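Local atomic coordinates of putative glutaryl-CoA dehydrogenase (Thermus thermophilus, PDB entry 2EBA), a protein that belongs to the acyl-CoA dehydrogenase family of flavoproteins and binds flavin-adenine dinucleotide in a tetramer. Residues A[10-13]-A[14-17]; A[81-84]-A[85-89]. All coordinates share one frame; numbering follows the deposited sequence.

In the fold
Both contacts belong to the helical N-terminal domain of the acyl-CoA dehydrogenase fold; interaction 1 comes first along the chain and interaction 2 some sixty residues later. Interaction 1 is the start of helix 13-29, at the surface. Interaction 2 is the buried junction between helices 72-85 and 87-107. Their centres lie 20 Å apart and their nearest atoms about 8 Å apart, without touching. Leu11 and Glu15 pack on helix 72-85, while Glu81 and Val85 pack on helix 13-29. Each contact includes a helix N-cap, Thr12 or Asp86. Helix 13-29 thus starts at the surface and packs along helix 72-85, which ends in the buried interior, in the neighbourhood of a bound FAD.

Interaction 1: residues A[10-13]-A[14-17]; sequences LLTP and EEKE
A capping box formed by Thr12 and Glu15 opens helix 13-29 of the acyl-CoA dehydrogenase N-terminal domain. Thr12 is the N-cap residue. Its OG1 accepts from Glu15 N at 3.1 Å, though the modelled place of this oxygen is less certain. The return bond runs from Thr12 N to Glu15 OE1, at 2.8 Å and nearly straight (173°). The donor reaches OE1 on its anti side, 31° out of the carboxylate plane. Glu15 CG is anti to the carbonyl carbon (chi1 -57°), and the chain beyond it is extended; this carries the carboxylate back past the helix start to the Thr12 amide. The other oxygen, OE2, is held by Ser71 and by a salt bridge to Arg306, so the capping carboxylate is gripped at both oxygens. These partners would probably favour its charged form.

The first backbone bonds of the helix follow: Lys16 N donates to Thr12 O, and Glu17 N to Pro13 O at 3.0 Å. Pro13 follows the cap directly, at a position where its missing N-H costs no helix bond. A water donates to Glu14 OE1 over 3.0 Å and also bonds to the less surely placed Thr12 OG1, linking the two side chains.

Leu11 lies next to the box. Its CD2 sits 3.5 Å from Glu15 OE1, and its side chain also rests on Leu77 of helix 72-85. The aliphatic part of Lys16 also crosses it, with CG 3.6 Å from Leu11 CB.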
loop_
_atom_site.group_PDB
_atom_site.type_symbol
_atom_site.label_atom_id
_atom_site.label_comp_id
_atom_site.label_asym_id
_atom_site.label_seq_id
_atom_site.Cartn_x
_atom_site.Cartn_y
_atom_site.Cartn_z
ATOM N N LEU A 10 -26.738 10.471 -15.963
ATOM C CA LEU A 10 -26.071 10.512 -17.242
ATOM C C LEU A 10 -26.457 9.352 -18.164
ATOM O O LEU A 10 -25.842 9.166 -19.222
ATOM C CB LEU A 10 -24.559 10.523 -17.048
ATOM C CG LEU A 10 -23.974 11.653 -16.217
ATOM C CD1 LEU A 10 -22.503 11.360 -16.049
ATOM C CD2 LEU A 10 -24.168 12.995 -16.884
ATOM N N LEU A 11 -27.469 8.569 -17.783
ATOM C CA LEU A 11 -27.876 7.447 -18.634
ATOM C C LEU A 11 -29.190 7.747 -19.352
ATOM O O LEU A 11 -30.027 8.514 -18.848
ATOM C CB LEU A 11 -28.046 6.188 -17.814
ATOM C CG LEU A 11 -26.756 5.705 -17.172
ATOM C CD1 LEU A 11 -27.124 4.726 -16.104
ATOM C CD2 LEU A 11 -25.837 5.061 -18.203
ATOM N N THR A 12 -29.373 7.147 -20.525
ATOM C CA THR A 12 -30.609 7.350 -21.258
ATOM C C THR A 12 -31.662 6.513 -20.555
ATOM O O THR A 12 -31.353 5.688 -19.709
ATOM C CB THR A 12 -30.503 6.859 -22.733
ATOM O OG1 THR A 12 -30.288 5.442 -22.756
ATOM C CG2 THR A 12 -29.342 7.540 -23.453
ATOM N N PRO A 13 -32.930 6.728 -20.887
ATOM C CA PRO A 13 -34.013 5.960 -20.275
ATOM C C PRO A 13 -33.894 4.479 -20.654
ATOM O O PRO A 13 -34.171 3.604 -19.836
ATOM C CB PRO A 13 -35.252 6.595 -20.880
ATOM C CG PRO A 13 -34.834 8.011 -21.033
ATOM C CD PRO A 13 -33.459 7.892 -21.610
ATOM N N GLU A 14 -33.488 4.214 -21.897
ATOM C CA GLU A 14 -33.326 2.844 -22.395
ATOM C C GLU A 14 -32.252 2.105 -21.598
ATOM O O GLU A 14 -32.446 0.971 -21.173
ATOM C CB GLU A 14 -32.925 2.856 -23.879
ATOM C CG GLU A 14 -32.878 1.461 -24.532
ATOM C CD GLU A 14 -31.884 1.359 -25.705
ATOM O OE1 GLU A 14 -30.652 1.401 -25.455
ATOM O OE2 GLU A 14 -32.334 1.236 -26.872
ATOM N N GLU A 15 -31.114 2.764 -21.411
ATOM C CA GLU A 15 -30.010 2.182 -20.664
ATOM C C GLU A 15 -30.433 1.907 -19.232
ATOM O O GLU A 15 -30.096 0.871 -18.670
ATOM C CB GLU A 15 -28.810 3.130 -20.689
ATOM C CG GLU A 15 -28.368 3.457 -22.096
ATOM C CD GLU A 15 -27.296 4.516 -22.162
ATOM O OE1 GLU A 15 -27.350 5.483 -21.374
ATOM O OE2 GLU A 15 -26.404 4.392 -23.021
ATOM N N LYS A 16 -31.181 2.834 -18.644
ATOM C CA LYS A 16 -31.616 2.659 -17.270
ATOM C C LYS A 16 -32.591 1.521 -17.111
ATOM O O LYS A 16 -32.630 0.885 -16.043
ATOM C CB LYS A 16 -32.188 3.970 -16.713
ATOM C CG LYS A 16 -31.090 4.984 -16.419
ATOM C CD LYS A 16 -31.570 6.209 -15.671
ATOM C CE LYS A 16 -32.426 7.091 -16.541
ATOM N NZ LYS A 16 -32.353 8.470 -16.031
ATOM N N GLU A 17 -33.377 1.211 -18.135
ATOM C CA GLU A 17 -34.263 0.092 -17.926
ATOM C C GLU A 17 -33.577 -1.239 -18.260
ATOM O O GLU A 17 -34.077 -2.297 -17.808
ATOM C CB GLU A 17 -35.592 0.254 -18.682
ATOM C CG GLU A 17 -36.817 -0.036 -17.785
ATOM C CD GLU A 17 -37.247 -1.509 -17.816
ATOM O OE1 GLU A 17 -37.046 -2.172 -18.862
ATOM O OE2 GLU A 17 -37.810 -2.007 -16.813
HETATM O O HOH W 1 -29.578 4.147 -24.991
#

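Interaction 2: residues A[81-84]-A[85-89]; sequences ELER and VDSGL
Helix 72-85 ends and helix 87-107 starts within a few residues, and Leu82 O takes two backbone bonds at the break, from Val85 N at 2.9 Å and Asp86 N at 3.0 Å. The Asp86 donor lies in the carbonyl plane, whereas the Val85 donor stands above it, 53° out.

The side-chain bond across the junction joins Ser87 OG to Glu83 OE2. The hydroxyl donates over 2.7 Å to the anti lone pair of OE2. Glu83 CG is anti to the backbone N (chi1 -164°), and a bend at chi2 turns the carboxylate toward Ser87. Its OE1 forms a salt bridge with Arg90. The Ser87 side chain lies about 9 Å from a bound FAD.

Asp86 is the N-cap of the second helix. Its OD2 accepts from Gly88 N at 2.7 Å, the donor coming from above the carboxylate plane. OD1 makes a salt bridge with Arg353. On the apolar side, Leu82 CD2 meets Leu89 CB at 4.1 Å, the two side chains crossing at a slant.

Ser87 on OE2 and Arg90 on OE1 hold the Glu83 carboxylate in place. For buried Asp86, Arg353 and the Gly88 amide probably stabilise the negative charge.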
loop_
_atom_site.group_PDB
_atom_site.type_symbol
_atom_site.label_atom_id
_atom_site.label_comp_id
_atom_site.label_asym_id
_atom_site.label_seq_id
_atom_site.Cartn_x
_atom_site.Cartn_y
_atom_site.Cartn_z
ATOM N N GLU A 81 -24.660 -5.887 -13.689
ATOM C CA GLU A 81 -25.647 -6.687 -12.981
ATOM C C GLU A 81 -25.290 -8.183 -12.975
ATOM O O GLU A 81 -25.502 -8.877 -11.979
ATOM C CB GLU A 81 -27.035 -6.455 -13.597
ATOM C CG GLU A 81 -27.612 -5.066 -13.318
ATOM C CD GLU A 81 -27.639 -4.729 -11.832
ATOM O OE1 GLU A 81 -28.098 -5.572 -11.038
ATOM O OE2 GLU A 81 -27.211 -3.622 -11.456
ATOM N N LEU A 82 -24.746 -8.677 -14.082
ATOM C CA LEU A 82 -24.351 -10.074 -14.157
ATOM C C LEU A 82 -23.274 -10.379 -13.104
ATOM O O LEU A 82 -23.449 -11.265 -12.264
ATOM C CB LEU A 82 -23.816 -10.389 -15.558
ATOM C CG LEU A 82 -24.826 -10.683 -16.669
ATOM C CD1 LEU A 82 -24.134 -10.608 -18.005
ATOM C CD2 LEU A 82 -25.431 -12.057 -16.467
ATOM N N GLU A 83 -22.176 -9.624 -13.146
ATOM C CA GLU A 83 -21.045 -9.808 -12.237
ATOM C C GLU A 83 -21.437 -9.614 -10.792
ATOM O O GLU A 83 -20.921 -10.277 -9.896
ATOM C CB GLU A 83 -19.933 -8.824 -12.582
ATOM C CG GLU A 83 -18.594 -9.173 -11.966
ATOM C CD GLU A 83 -17.526 -9.392 -13.016
ATOM O OE1 GLU A 83 -17.578 -8.687 -14.051
ATOM O OE2 GLU A 83 -16.642 -10.249 -12.804
ATOM N N ARG A 84 -22.366 -8.702 -10.544
ATOM C CA ARG A 84 -22.829 -8.429 -9.200
ATOM C C ARG A 84 -23.383 -9.731 -8.580
ATOM O O ARG A 84 -23.411 -9.906 -7.354
ATOM C CB ARG A 84 -23.905 -7.388 -9.265
ATOM C CG ARG A 84 -24.548 -7.017 -7.966
ATOM C CD ARG A 84 -25.546 -5.939 -8.328
ATOM N NE ARG A 84 -26.589 -5.716 -7.335
ATOM C CZ ARG A 84 -27.589 -6.565 -7.072
ATOM N NH1 ARG A 84 -27.699 -7.729 -7.724
ATOM N NH2 ARG A 84 -28.507 -6.243 -6.163
ATOM N N VAL A 85 -23.846 -10.629 -9.441
ATOM C CA VAL A 85 -24.352 -11.898 -8.943
ATOM C C VAL A 85 -23.135 -12.822 -8.852
ATOM O O VAL A 85 -22.809 -13.319 -7.777
ATOM C CB VAL A 85 -25.385 -12.509 -9.893
ATOM C CG1 VAL A 85 -25.819 -13.847 -9.359
ATOM C CG2 VAL A 85 -26.582 -11.582 -10.034
ATOM N N ASP A 86 -22.476 -13.037 -9.992
ATOM C CA ASP A 86 -21.289 -13.881 -10.066
ATOM C C ASP A 86 -20.520 -13.630 -11.364
ATOM O O ASP A 86 -21.124 -13.528 -12.431
ATOM C CB ASP A 86 -21.676 -15.350 -9.994
ATOM C CG ASP A 86 -20.469 -16.261 -9.854
ATOM O OD1 ASP A 86 -19.977 -16.437 -8.716
ATOM O OD2 ASP A 86 -19.998 -16.782 -10.889
ATOM N N SER A 87 -19.191 -13.540 -11.265
ATOM C CA SER A 87 -18.326 -13.297 -12.422
ATOM C C SER A 87 -18.469 -14.392 -13.493
ATOM O O SER A 87 -18.235 -14.150 -14.675
ATOM C CB SER A 87 -16.849 -13.212 -11.990
ATOM O OG SER A 87 -16.618 -12.218 -11.003
ATOM N N GLY A 88 -18.840 -15.599 -13.081
ATOM C CA GLY A 88 -18.991 -16.667 -14.046
ATOM C C GLY A 88 -20.136 -16.402 -15.002
ATOM O O GLY A 88 -20.072 -16.725 -16.199
ATOM N N LEU A 89 -21.199 -15.811 -14.477
ATOM C CA LEU A 89 -22.354 -15.520 -15.302
ATOM C C LEU A 89 -22.002 -14.426 -16.292
ATOM O O LEU A 89 -22.452 -14.455 -17.438
ATOM C CB LEU A 89 -23.546 -15.095 -14.436
ATOM C CG LEU A 89 -24.077 -16.103 -13.403
ATOM C CD1 LEU A 89 -25.270 -15.513 -12.668
ATOM C CD2 LEU A 89 -24.468 -17.406 -14.091
#